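Local coordinates for extracellular solute-binding protein, family 1 (Trichodesmium erythraeum IMS101, PDB 6G7N) that binds ferric iron and, as an IdiA/FutA-type solute-binding protein, probably delivers it to an ABC transporter, at residues Ser78-Lys83 with Phe96-Arg101; Gly236-Asn241 with Lys250-Leu255; Arg89-Leu94 with Asn295-Gly300; Glu270-Val273 with Pro278-Ser281. All blocks are in the same frame, centred on the assembly; numbering follows the deposited sequence.

Contact 1: Ser78-Lys83 with Phe96-Arg101. With DAL (D-alanine), chain C.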
loop_
_atom_site.group_PDB
_atom_site.type_symbol
_atom_site.label_atom_id
_atom_site.label_comp_id
_atom_site.label_asym_id
_atom_site.label_seq_id
_atom_site.Cartn_x
_atom_site.Cartn_y
_atom_site.Cartn_z
ATOM N N SER A 78 23.019 -3.537 -7.075
ATOM C CA SER A 78 22.842 -4.985 -7.095
ATOM C C SER A 78 22.016 -5.450 -5.888
ATOM O O SER A 78 21.189 -6.342 -6.011
ATOM C CB SER A 78 24.197 -5.683 -7.099
ATOM O OG SER A 78 24.114 -7.076 -6.969
ATOM N N THR A 79 22.301 -4.880 -4.716
ATOM C CA THR A 79 21.568 -5.251 -3.528
ATOM C C THR A 79 20.067 -4.946 -3.645
ATOM O O THR A 79 19.222 -5.801 -3.387
ATOM C CB THR A 79 22.187 -4.576 -2.294
ATOM O OG1 THR A 79 23.506 -5.101 -2.124
ATOM C CG2 THR A 79 21.401 -4.784 -1.045
ATOM N N LEU A 80 19.728 -3.731 -4.052
ATOM C CA LEU A 80 18.309 -3.396 -4.191
ATOM C C LEU A 80 17.635 -4.270 -5.246
ATOM O O LEU A 80 16.523 -4.761 -5.040
ATOM C CB LEU A 80 18.098 -1.928 -4.551
ATOM C CG LEU A 80 18.564 -0.904 -3.523
ATOM C CD1 LEU A 80 18.277 0.503 -3.992
ATOM C CD2 LEU A 80 17.955 -1.126 -2.162
ATOM N N ASN A 81 18.290 -4.450 -6.394
ATOM C CA ASN A 81 17.631 -5.150 -7.460
ATOM C C ASN A 81 17.481 -6.629 -7.171
ATOM O O ASN A 81 16.476 -7.251 -7.532
ATOM C CB ASN A 81 18.308 -4.922 -8.790
ATOM C CG ASN A 81 18.246 -3.490 -9.270
ATOM O OD1 ASN A 81 17.404 -2.688 -8.846
ATOM N ND2 ASN A 81 19.162 -3.157 -10.175
ATOM N N ASN A 82 18.505 -7.230 -6.569
ATOM C CA ASN A 82 18.417 -8.648 -6.260
ATOM C C ASN A 82 17.397 -8.932 -5.134
ATOM O O ASN A 82 16.657 -9.908 -5.212
ATOM C CB ASN A 82 19.790 -9.221 -5.893
ATOM C CG ASN A 82 19.702 -10.706 -5.638
ATOM O OD1 ASN A 82 19.155 -11.467 -6.449
ATOM N ND2 ASN A 82 20.146 -11.116 -4.412
ATOM N N LYS A 83 17.404 -8.105 -4.106
ATOM C CA LYS A 83 16.575 -8.367 -2.945
ATOM C C LYS A 83 15.122 -7.903 -3.084
ATOM O O LYS A 83 14.252 -8.468 -2.416
ATOM C CB LYS A 83 17.198 -7.750 -1.681
ATOM C CG LYS A 83 18.545 -8.372 -1.305
ATOM C CD LYS A 83 18.445 -9.832 -0.903
ATOM C CE LYS A 83 19.775 -10.385 -0.460
ATOM N NZ LYS A 83 19.671 -11.800 -0.024
ATOM N N PHE A 96 11.533 2.301 -4.877
ATOM C CA PHE A 96 11.649 0.888 -4.491
ATOM C C PHE A 96 10.694 0.607 -3.353
ATOM O O PHE A 96 10.587 1.396 -2.420
ATOM C CB PHE A 96 13.094 0.609 -3.997
ATOM C CG PHE A 96 14.156 0.940 -5.015
ATOM C CD1 PHE A 96 14.637 2.253 -5.127
ATOM C CD2 PHE A 96 14.617 -0.004 -5.927
ATOM C CE1 PHE A 96 15.556 2.595 -6.100
ATOM C CE2 PHE A 96 15.531 0.357 -6.914
ATOM C CZ PHE A 96 15.984 1.645 -6.989
ATOM N N GLY A 97 10.059 -0.570 -3.386
ATOM C CA GLY A 97 9.282 -1.023 -2.246
ATOM C C GLY A 97 10.123 -1.670 -1.159
ATOM O O GLY A 97 11.009 -2.442 -1.456
ATOM N N PHE A 98 9.751 -1.362 0.090
ATOM C CA PHE A 98 10.416 -1.924 1.260
ATOM C C PHE A 98 9.496 -2.715 2.176
ATOM O O PHE A 98 9.982 -3.555 2.929
ATOM C CB PHE A 98 11.175 -0.858 2.037
ATOM C CG PHE A 98 12.277 -0.232 1.209
ATOM C CD1 PHE A 98 13.470 -0.894 0.998
ATOM C CD2 PHE A 98 12.109 0.992 0.599
ATOM C CE1 PHE A 98 14.455 -0.347 0.195
ATOM C CE2 PHE A 98 13.081 1.533 -0.230
ATOM C CZ PHE A 98 14.259 0.870 -0.419
ATOM N N SER A 99 8.175 -2.497 2.107
ATOM C CA SER A 99 7.197 -3.426 2.699
ATOM C C SER A 99 6.007 -3.484 1.751
ATOM O O SER A 99 5.850 -2.616 0.890
ATOM C CB SER A 99 6.815 -3.101 4.148
ATOM O OG SER A 99 6.096 -1.906 4.249
ATOM N N LYS A 100 5.183 -4.505 1.939
ATOM C CA LYS A 100 4.101 -4.830 1.035
ATOM C C LYS A 100 2.790 -4.968 1.793
ATOM O O LYS A 100 2.732 -5.538 2.882
ATOM C CB LYS A 100 4.448 -6.202 0.339
ATOM C CG LYS A 100 3.451 -6.877 -0.533
ATOM C CD LYS A 100 4.145 -8.109 -1.096
ATOM C CE LYS A 100 4.442 -9.286 -0.169
ATOM N NZ LYS A 100 4.848 -10.475 -0.961
ATOM N N ARG A 101 1.725 -4.473 1.161
ATOM C CA ARG A 101 0.349 -4.605 1.650
ATOM C C ARG A 101 -0.487 -5.234 0.547
ATOM O O ARG A 101 -0.160 -5.170 -0.615
ATOM C CB ARG A 101 -0.220 -3.259 2.116
ATOM C CG ARG A 101 -0.249 -2.139 1.055
ATOM C CD ARG A 101 0.982 -1.240 1.023
ATOM N NE ARG A 101 1.269 -0.555 2.269
ATOM C CZ ARG A 101 0.545 0.454 2.779
ATOM N NH1 ARG A 101 0.851 0.930 3.966
ATOM N NH2 ARG A 101 -0.495 0.965 2.128
HETATM N N DAL C . -2.188 4.908 6.146
HETATM C CA DAL C . -0.895 4.768 6.897
HETATM C CB DAL C . -0.123 6.078 6.874
HETATM C C DAL C . -0.057 3.629 6.418
HETATM O O DAL C . -0.586 2.869 5.582
HETATM O OXT DAL C . 1.109 3.511 6.886
#

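Contact 2: Gly236-Asn241 with Lys250-Leu255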
loop_
_atom_site.group_PDB
_atom_site.type_symbol
_atom_site.label_atom_id
_atom_site.label_comp_id
_atom_site.label_asym_id
_atom_site.label_seq_id
_atom_site.Cartn_x
_atom_site.Cartn_y
_atom_site.Cartn_z
ATOM N N GLY A 236 10.289 4.042 -1.219
ATOM C CA GLY A 236 11.021 5.303 -1.290
ATOM C C GLY A 236 12.098 5.318 -2.320
ATOM O O GLY A 236 12.348 4.341 -3.025
ATOM N N GLY A 237 12.758 6.471 -2.387
ATOM C CA GLY A 237 13.829 6.671 -3.348
ATOM C C GLY A 237 14.784 7.758 -2.885
ATOM O O GLY A 237 14.551 8.430 -1.871
ATOM N N VAL A 238 15.883 7.876 -3.632
ATOM C CA VAL A 238 16.886 8.938 -3.402
ATOM C C VAL A 238 16.414 10.196 -4.109
ATOM O O VAL A 238 16.034 10.182 -5.295
ATOM C CB VAL A 238 18.263 8.478 -3.865
ATOM C CG1 VAL A 238 19.296 9.577 -3.679
ATOM C CG2 VAL A 238 18.683 7.238 -3.085
ATOM N N VAL A 239 16.460 11.301 -3.372
ATOM C CA VAL A 239 15.998 12.594 -3.891
ATOM C C VAL A 239 16.978 13.180 -4.912
ATOM O O VAL A 239 18.205 13.025 -4.766
ATOM C CB VAL A 239 15.706 13.538 -2.707
ATOM C CG1 VAL A 239 15.347 14.946 -3.152
ATOM C CG2 VAL A 239 14.601 12.955 -1.831
ATOM N N LYS A 240 16.442 13.888 -5.911
ATOM C CA LYS A 240 17.210 14.420 -7.033
ATOM C C LYS A 240 18.425 15.198 -6.594
ATOM O O LYS A 240 19.524 14.976 -7.129
ATOM C CB LYS A 240 16.313 15.278 -7.909
ATOM C CG LYS A 240 17.046 15.895 -9.097
ATOM C CD LYS A 240 16.114 16.479 -10.129
ATOM C CE LYS A 240 15.666 15.441 -11.137
ATOM N NZ LYS A 240 14.582 15.970 -12.015
ATOM N N ASN A 241 18.275 16.080 -5.624
ATOM C CA ASN A 241 19.479 16.873 -5.298
ATOM C C ASN A 241 20.119 16.474 -3.992
ATOM O O ASN A 241 20.795 17.272 -3.381
ATOM C CB ASN A 241 19.218 18.379 -5.390
ATOM C CG ASN A 241 18.684 18.793 -6.751
ATOM O OD1 ASN A 241 17.482 19.105 -6.895
ATOM N ND2 ASN A 241 19.549 18.766 -7.763
ATOM N N LYS A 250 23.180 3.980 0.912
ATOM C CA LYS A 250 23.437 3.059 2.039
ATOM C C LYS A 250 22.172 2.810 2.846
ATOM O O LYS A 250 21.957 1.674 3.335
ATOM C CB LYS A 250 24.537 3.595 2.952
ATOM C CG LYS A 250 25.947 3.506 2.381
ATOM C CD LYS A 250 26.991 3.968 3.399
ATOM C CE LYS A 250 28.425 3.837 2.876
ATOM N NZ LYS A 250 29.448 4.176 3.906
ATOM N N PHE A 251 21.366 3.843 3.040
ATOM C CA PHE A 251 20.132 3.672 3.796
ATOM C C PHE A 251 19.153 2.752 3.074
ATOM O O PHE A 251 18.619 1.815 3.711
ATOM C CB PHE A 251 19.506 5.037 4.082
ATOM C CG PHE A 251 18.300 4.951 4.979
ATOM C CD1 PHE A 251 18.435 4.619 6.314
ATOM C CD2 PHE A 251 17.024 5.181 4.494
ATOM C CE1 PHE A 251 17.341 4.517 7.161
ATOM C CE2 PHE A 251 15.918 5.100 5.330
ATOM C CZ PHE A 251 16.075 4.774 6.659
ATOM N N LEU A 252 18.928 2.976 1.785
ATOM C CA LEU A 252 18.035 2.070 1.054
ATOM C C LEU A 252 18.530 0.634 1.092
ATOM O O LEU A 252 17.746 -0.311 1.278
ATOM C CB LEU A 252 17.842 2.528 -0.387
ATOM C CG LEU A 252 17.242 3.925 -0.603
ATOM C CD1 LEU A 252 16.900 4.076 -2.063
ATOM C CD2 LEU A 252 16.013 4.174 0.298
ATOM N N GLU A 253 19.834 0.448 0.917
ATOM C CA GLU A 253 20.385 -0.909 0.956
ATOM C C GLU A 253 20.210 -1.526 2.341
ATOM O O GLU A 253 19.895 -2.712 2.462
ATOM C CB GLU A 253 21.829 -0.910 0.521
ATOM C CG GLU A 253 21.980 -0.625 -0.957
ATOM C CD GLU A 253 23.412 -0.585 -1.474
ATOM O OE1 GLU A 253 24.347 -0.355 -0.684
ATOM O OE2 GLU A 253 23.592 -0.711 -2.712
ATOM N N TYR A 254 20.419 -0.743 3.400
ATOM C CA TYR A 254 20.193 -1.249 4.745
ATOM C C TYR A 254 18.757 -1.735 4.936
ATOM O O TYR A 254 18.519 -2.757 5.589
ATOM C CB TYR A 254 20.568 -0.156 5.758
ATOM C CG TYR A 254 20.059 -0.476 7.131
ATOM C CD1 TYR A 254 20.625 -1.473 7.914
ATOM C CD2 TYR A 254 18.909 0.159 7.620
ATOM C CE1 TYR A 254 20.073 -1.796 9.156
ATOM C CE2 TYR A 254 18.366 -0.165 8.823
ATOM C CZ TYR A 254 18.931 -1.141 9.585
ATOM O OH TYR A 254 18.320 -1.502 10.773
ATOM N N LEU A 255 17.790 -1.031 4.339
ATOM C CA LEU A 255 16.388 -1.401 4.504
ATOM C C LEU A 255 16.023 -2.775 3.974
ATOM O O LEU A 255 14.993 -3.320 4.402
ATOM C CB LEU A 255 15.464 -0.355 3.893
ATOM C CG LEU A 255 15.404 1.002 4.608
ATOM C CD1 LEU A 255 14.500 1.926 3.803
ATOM C CD2 LEU A 255 14.903 0.876 6.020
#

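Contact 3: Arg89-Leu94 with Asn295-Gly300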
loop_
_atom_site.group_PDB
_atom_site.type_symbol
_atom_site.label_atom_id
_atom_site.label_comp_id
_atom_site.label_asym_id
_atom_site.label_seq_id
_atom_site.Cartn_x
_atom_site.Cartn_y
_atom_site.Cartn_z
ATOM N N ARG A 89 9.413 -2.598 -7.627
ATOM C CA ARG A 89 10.309 -1.445 -7.788
ATOM C C ARG A 89 10.068 -0.808 -9.154
ATOM O O ARG A 89 9.619 -1.430 -10.120
ATOM C CB ARG A 89 11.784 -1.838 -7.581
ATOM C CG ARG A 89 12.230 -3.121 -8.260
ATOM C CD ARG A 89 13.732 -3.399 -8.048
ATOM N NE ARG A 89 14.117 -4.780 -8.366
ATOM C CZ ARG A 89 14.376 -5.239 -9.589
ATOM N NH1 ARG A 89 14.751 -6.520 -9.721
ATOM N NH2 ARG A 89 14.255 -4.469 -10.666
ATOM N N SER A 90 10.380 0.493 -9.226
ATOM C CA SER A 90 10.207 1.250 -10.463
ATOM C C SER A 90 11.029 0.620 -11.587
ATOM O O SER A 90 12.246 0.455 -11.413
ATOM C CB SER A 90 10.795 2.638 -10.247
ATOM O OG SER A 90 10.888 3.388 -11.441
ATOM N N PRO A 91 10.454 0.425 -12.778
ATOM C CA PRO A 91 11.267 -0.013 -13.926
ATOM C C PRO A 91 12.417 0.927 -14.260
ATOM O O PRO A 91 13.420 0.479 -14.828
ATOM C CB PRO A 91 10.248 -0.086 -15.070
ATOM C CG PRO A 91 8.973 -0.423 -14.355
ATOM C CD PRO A 91 9.015 0.409 -13.110
ATOM N N GLU A 92 12.280 2.196 -13.889
ATOM C CA GLU A 92 13.310 3.222 -14.152
ATOM C C GLU A 92 14.225 3.441 -12.954
ATOM O O GLU A 92 15.059 4.363 -12.968
ATOM C CB GLU A 92 12.645 4.546 -14.544
ATOM C CG GLU A 92 11.853 4.498 -15.851
ATOM C CD GLU A 92 11.111 5.794 -16.125
ATOM O OE1 GLU A 92 11.747 6.757 -16.607
ATOM O OE2 GLU A 92 9.890 5.867 -15.843
ATOM N N LYS A 93 14.065 2.653 -11.892
ATOM C CA LYS A 93 14.970 2.689 -10.740
ATOM C C LYS A 93 14.869 3.969 -9.935
ATOM O O LYS A 93 15.790 4.346 -9.213
ATOM C CB LYS A 93 16.416 2.364 -11.107
ATOM C CG LYS A 93 16.584 1.122 -11.969
ATOM C CD LYS A 93 16.164 -0.178 -11.272
ATOM C CE LYS A 93 16.394 -1.421 -12.143
ATOM N NZ LYS A 93 15.489 -1.452 -13.314
ATOM N N LEU A 94 13.708 4.605 -9.997
ATOM C CA LEU A 94 13.459 5.854 -9.283
ATOM C C LEU A 94 12.978 5.669 -7.847
ATOM O O LEU A 94 13.139 6.567 -7.018
ATOM C CB LEU A 94 12.490 6.730 -10.069
ATOM C CG LEU A 94 13.055 7.263 -11.386
ATOM C CD1 LEU A 94 11.927 7.783 -12.247
ATOM C CD2 LEU A 94 14.096 8.354 -11.136
ATOM N N ASN A 295 3.813 -4.935 -12.486
ATOM C CA ASN A 295 4.669 -3.942 -11.882
ATOM C C ASN A 295 3.809 -2.830 -11.288
ATOM O O ASN A 295 2.955 -2.247 -11.966
ATOM C CB ASN A 295 5.669 -3.393 -12.912
ATOM C CG ASN A 295 6.658 -2.479 -12.245
ATOM O OD1 ASN A 295 6.352 -1.306 -11.960
ATOM N ND2 ASN A 295 7.830 -3.000 -11.939
ATOM N N VAL A 296 4.070 -2.494 -10.018
ATOM C CA VAL A 296 3.202 -1.558 -9.300
ATOM C C VAL A 296 3.262 -0.137 -9.876
ATOM O O VAL A 296 2.365 0.654 -9.594
ATOM C CB VAL A 296 3.474 -1.573 -7.782
ATOM C CG1 VAL A 296 3.179 -2.957 -7.197
ATOM C CG2 VAL A 296 4.883 -1.147 -7.445
ATOM N N SER A 297 4.276 0.183 -10.691
ATOM C CA SER A 297 4.270 1.486 -11.384
ATOM C C SER A 297 3.036 1.690 -12.257
ATOM O O SER A 297 2.648 2.827 -12.477
ATOM C CB SER A 297 5.517 1.691 -12.226
ATOM O OG SER A 297 5.572 0.828 -13.334
ATOM N N VAL A 298 2.439 0.604 -12.752
ATOM C CA VAL A 298 1.197 0.698 -13.542
ATOM C C VAL A 298 0.127 1.470 -12.787
ATOM O O VAL A 298 -0.710 2.161 -13.384
ATOM C CB VAL A 298 0.696 -0.739 -13.888
ATOM C CG1 VAL A 298 -0.729 -0.736 -14.387
ATOM C CG2 VAL A 298 1.639 -1.366 -14.904
ATOM N N TYR A 299 0.118 1.311 -11.458
ATOM C CA TYR A 299 -0.915 1.943 -10.609
ATOM C C TYR A 299 -0.848 3.428 -10.698
ATOM O O TYR A 299 -1.856 4.140 -10.671
ATOM C CB TYR A 299 -0.752 1.643 -9.118
ATOM C CG TYR A 299 -0.696 0.203 -8.742
ATOM C CD1 TYR A 299 -1.084 -0.788 -9.629
ATOM C CD2 TYR A 299 -0.203 -0.172 -7.501
ATOM C CE1 TYR A 299 -0.954 -2.129 -9.302
ATOM C CE2 TYR A 299 -0.111 -1.507 -7.157
ATOM C CZ TYR A 299 -0.488 -2.481 -8.066
ATOM O OH TYR A 299 -0.371 -3.810 -7.757
ATOM N N GLY A 300 0.370 3.943 -10.758
ATOM C CA GLY A 300 0.586 5.382 -10.967
ATOM C C GLY A 300 0.335 5.818 -12.387
ATOM O O GLY A 300 -0.331 6.833 -12.635
#

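Contact 4: Glu270-Val273 with Pro278-Ser281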
loop_
_atom_site.group_PDB
_atom_site.type_symbol
_atom_site.label_atom_id
_atom_site.label_comp_id
_atom_site.label_asym_id
_atom_site.label_seq_id
_atom_site.Cartn_x
_atom_site.Cartn_y
_atom_site.Cartn_z
ATOM N N GLU A 270 2.776 -5.024 7.994
ATOM C CA GLU A 270 2.940 -5.287 6.568
ATOM C C GLU A 270 3.823 -6.528 6.364
ATOM O O GLU A 270 4.447 -7.034 7.312
ATOM C CB GLU A 270 3.483 -4.040 5.845
ATOM C CG GLU A 270 2.453 -2.939 5.814
ATOM C CD GLU A 270 2.894 -1.688 5.073
ATOM O OE1 GLU A 270 3.407 -1.798 3.916
ATOM O OE2 GLU A 270 2.698 -0.569 5.610
ATOM N N TYR A 271 3.847 -7.003 5.123
ATOM C CA TYR A 271 4.720 -8.106 4.743
ATOM C C TYR A 271 6.073 -7.559 4.324
ATOM O O TYR A 271 6.163 -6.494 3.720
ATOM C CB TYR A 271 4.107 -8.870 3.562
ATOM C CG TYR A 271 2.762 -9.509 3.835
ATOM C CD1 TYR A 271 2.689 -10.792 4.368
ATOM C CD2 TYR A 271 1.568 -8.850 3.595
ATOM C CE1 TYR A 271 1.463 -11.385 4.662
ATOM C CE2 TYR A 271 0.326 -9.444 3.891
ATOM C CZ TYR A 271 0.289 -10.704 4.425
ATOM O OH TYR A 271 -0.959 -11.259 4.718
ATOM N N PRO A 272 7.150 -8.321 4.543
ATOM C CA PRO A 272 8.435 -7.972 3.938
ATOM C C PRO A 272 8.367 -8.065 2.443
ATOM O O PRO A 272 7.539 -8.793 1.890
ATOM C CB PRO A 272 9.408 -9.053 4.466
ATOM C CG PRO A 272 8.684 -9.669 5.608
ATOM C CD PRO A 272 7.242 -9.598 5.274
ATOM N N VAL A 273 9.244 -7.323 1.743
ATOM C CA VAL A 273 9.429 -7.544 0.307
ATOM C C VAL A 273 10.499 -8.595 0.002
ATOM O O VAL A 273 10.482 -9.167 -1.090
ATOM C CB VAL A 273 9.719 -6.251 -0.484
ATOM C CG1 VAL A 273 8.615 -5.240 -0.279
ATOM C CG2 VAL A 273 11.080 -5.675 -0.153
ATOM N N PRO A 278 11.121 -13.902 7.663
ATOM C CA PRO A 278 9.910 -14.395 8.311
ATOM C C PRO A 278 8.800 -13.348 8.373
ATOM O O PRO A 278 9.058 -12.151 8.525
ATOM C CB PRO A 278 10.387 -14.809 9.708
ATOM C CG PRO A 278 11.818 -15.174 9.472
ATOM C CD PRO A 278 12.309 -14.121 8.507
ATOM N N ILE A 279 7.576 -13.844 8.297
ATOM C CA ILE A 279 6.349 -13.079 8.311
ATOM C C ILE A 279 5.937 -12.770 9.757
ATOM O O ILE A 279 6.107 -13.613 10.630
ATOM C CB ILE A 279 5.228 -13.950 7.623
ATOM C CG1 ILE A 279 5.658 -14.382 6.206
ATOM C CG2 ILE A 279 3.894 -13.232 7.575
ATOM C CD1 ILE A 279 6.164 -13.231 5.398
ATOM N N ALA A 280 5.359 -11.588 10.003
ATOM C CA ALA A 280 4.838 -11.241 11.338
ATOM C C ALA A 280 3.892 -12.308 11.881
ATOM O O ALA A 280 3.036 -12.844 11.138
ATOM C CB ALA A 280 4.104 -9.907 11.326
ATOM N N SER A 281 3.973 -12.557 13.183
ATOM C CA SER A 281 3.114 -13.566 13.790
ATOM C C SER A 281 1.621 -13.315 13.547
ATOM O O SER A 281 0.867 -14.260 13.308
ATOM C CB SER A 281 3.394 -13.672 15.285
ATOM O OG SER A 281 4.744 -14.038 15.493
HETATM O O HOH W 1 5.725 -9.383 8.239
#

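Contact 1: Ser78-Lys83 with Phe96-Arg101
L80 sets its CD1 methyl squarely over the F96 ring, 3.9 Å from the ring centroid and 7° off the normal, a CH-pi contact. CG beside the backbone N and CD1 extended beyond it (chi2 -179°) carry that methyl to the ring. Its sister methyl serves the other phenylalanine, L80 CD2 coming to 4.3 Å from F98 CE1 at the edge of that ring. Leucine suits this place because its forked end reaches both aromatics from one turn of helix 78-83. At the rim of the F96 ring, near its plane, N81 OD1 lies 4.1 Å from F96 CE2. Were F96 an alanine, L80 CD1 would probably lose the aromatic face it rests on, and a gap would open under the helix. L252 of helix 245-255 packs on both L80 and F98, while F98 and S99 form a classic beta bulge opposite S234. Past this turn of the chain the strand runs on to the pocket, where R101 NH1 donates to O of the bound D-alanine (DAL) at 2.9 Å (163°). E270 forms a salt bridge with the same NH1, which probably steadies the guanidinium. Dispersion and CH-pi attraction thus join helix and strand, with no hydrogen bond across.

Contact 2: Gly236-Asn241 with Lys250-Leu255
L252 lays its CD1 methyl against strand 231-239 at G237 and V238. The closest meeting is between methyls, with L252 CD1 3.8 Å from V238 CG2, and the two side chains run at a slant to each other. One residue back, L252 CD1 lies 4.2 Å from G237 CA, so the leucine rests partly on bare backbone. With CG beside its own backbone N (chi1 -60°) and the branch extended beyond it (chi2 -170°), L252 carries CD1 away from the helix and down to the strand. V238 answers with the methyl that is anti to its carbonyl carbon, CG2, whereas CG1 stands anti to the backbone N (chi1 178°). Here helix 245-255 packs on strand 231-239 of the mixed sheet, the helix-on-sheet layering of a periplasmic binding protein lobe. G236 and G237 are both buried and fully extended; a CB at G236 would point toward the helix, and with none there the backbone itself faces the leucine. No hydrogen bond crosses the interface, as expected where aliphatic groups meet a backbone whose polar atoms serve the sheet: G236 pairs with F96 and G237 with F55. V54 of strand 54-58 and F98 of strand 96-108 also touch the leucine, while V238 packs on I75 as well.

Contact 3: Arg89-Leu94 with Asn295-Gly300
An asparagine capping the start of helix 297-301 makes this contact, its amide serving the helix with one end and the loop 89-94 with the other. N295 ND2 donates to R89 O at 3.0 Å, nearly straight (167°), with the acceptor close to the amide plane. The carbonyl end turns back: N295 OD1 accepts from S297 N at 2.9 Å, the capping bond, and from S297 OG at 2.7 Å, the donors arriving from opposite faces of its plane. Three bonds thus fix the rotation of the amide, and CG anti to the backbone N (chi1 -174°) carries it out to the loop. With a leucine in place of N295, the helix would probably lose its cap, S297 N being left without this acceptor and R89 O without its donor. Asparagine fits because it offers donor and acceptor on one flat group. The loop has its own order, a type I turn from S90 to K93 in which S90 OG accepts from E92 N, an ST turn. P91, a suitable second residue for such a turn, presses its ring on the capping pair: P91 CD lies 3.4 Å from N295 OD1 and 3.5 Å from S297 OG.

Contact 4: Glu270-Val273 with Pro278-Ser281
With CG1 beside the backbone N (chi1 -56°) and a second bend at chi2 (-49°), I279 folds its CD1 methyl toward P272, while CG2, anti to the backbone N, is left to face Y271. The two branches therefore meet two consecutive residues. I279 CD1 lies 3.8 Å from P272 CD, the side chains crossing at about a right angle, and I279 CG2 approaches Y271 CD1 at 4.2 Å, obliquely to the ring. A beta-branched isoleucine suits the task, since one short side chain offers a methyl in each direction. P272 also brings its ring up to the backbone of the other segment, with P272 CG 3.8 Å from P278 O. Proline has no N-H to give, and no hydrogen bond passes directly between the segments. A water does the polar work instead: it donates to E270 O at 2.8 Å and accepts from A280 N at 2.8 Å, joining two backbone groups too far apart to bond. After strand 271-272 and five more residues the chain comes back past it as 278-281. This short, weakly bonded strand pairs with 96-108 through Y271 and K100. Y271 meets F289 edge-to-face and also touches S196 of helix 196-204, while P272 packs on Q261 and S265 and A280 on E266, all three on helix 258-266.

Contacts 1 and 2 adjoin on neighbouring strands: their centres are 11 Å apart, F96 N is 2.9 Å from G236 O in a probable hydrogen bond, and F98 CD1 packs 3.6 Å from L255 CB. Contact 3 borders contact 1, with F96 CD2 3.8 Å from R89 CB. Contact 4 joins contact 1 on the pocket side, where S99 OG and E270 OE1 are 2.7 Å apart, a probable hydrogen bond. Thus E270, through R101, ties contact 4 to the bound amino acid, near iron held by Y141, Y197 and Y198. Contacts 3 and 4 do not touch, their centres lying about 22 Å apart.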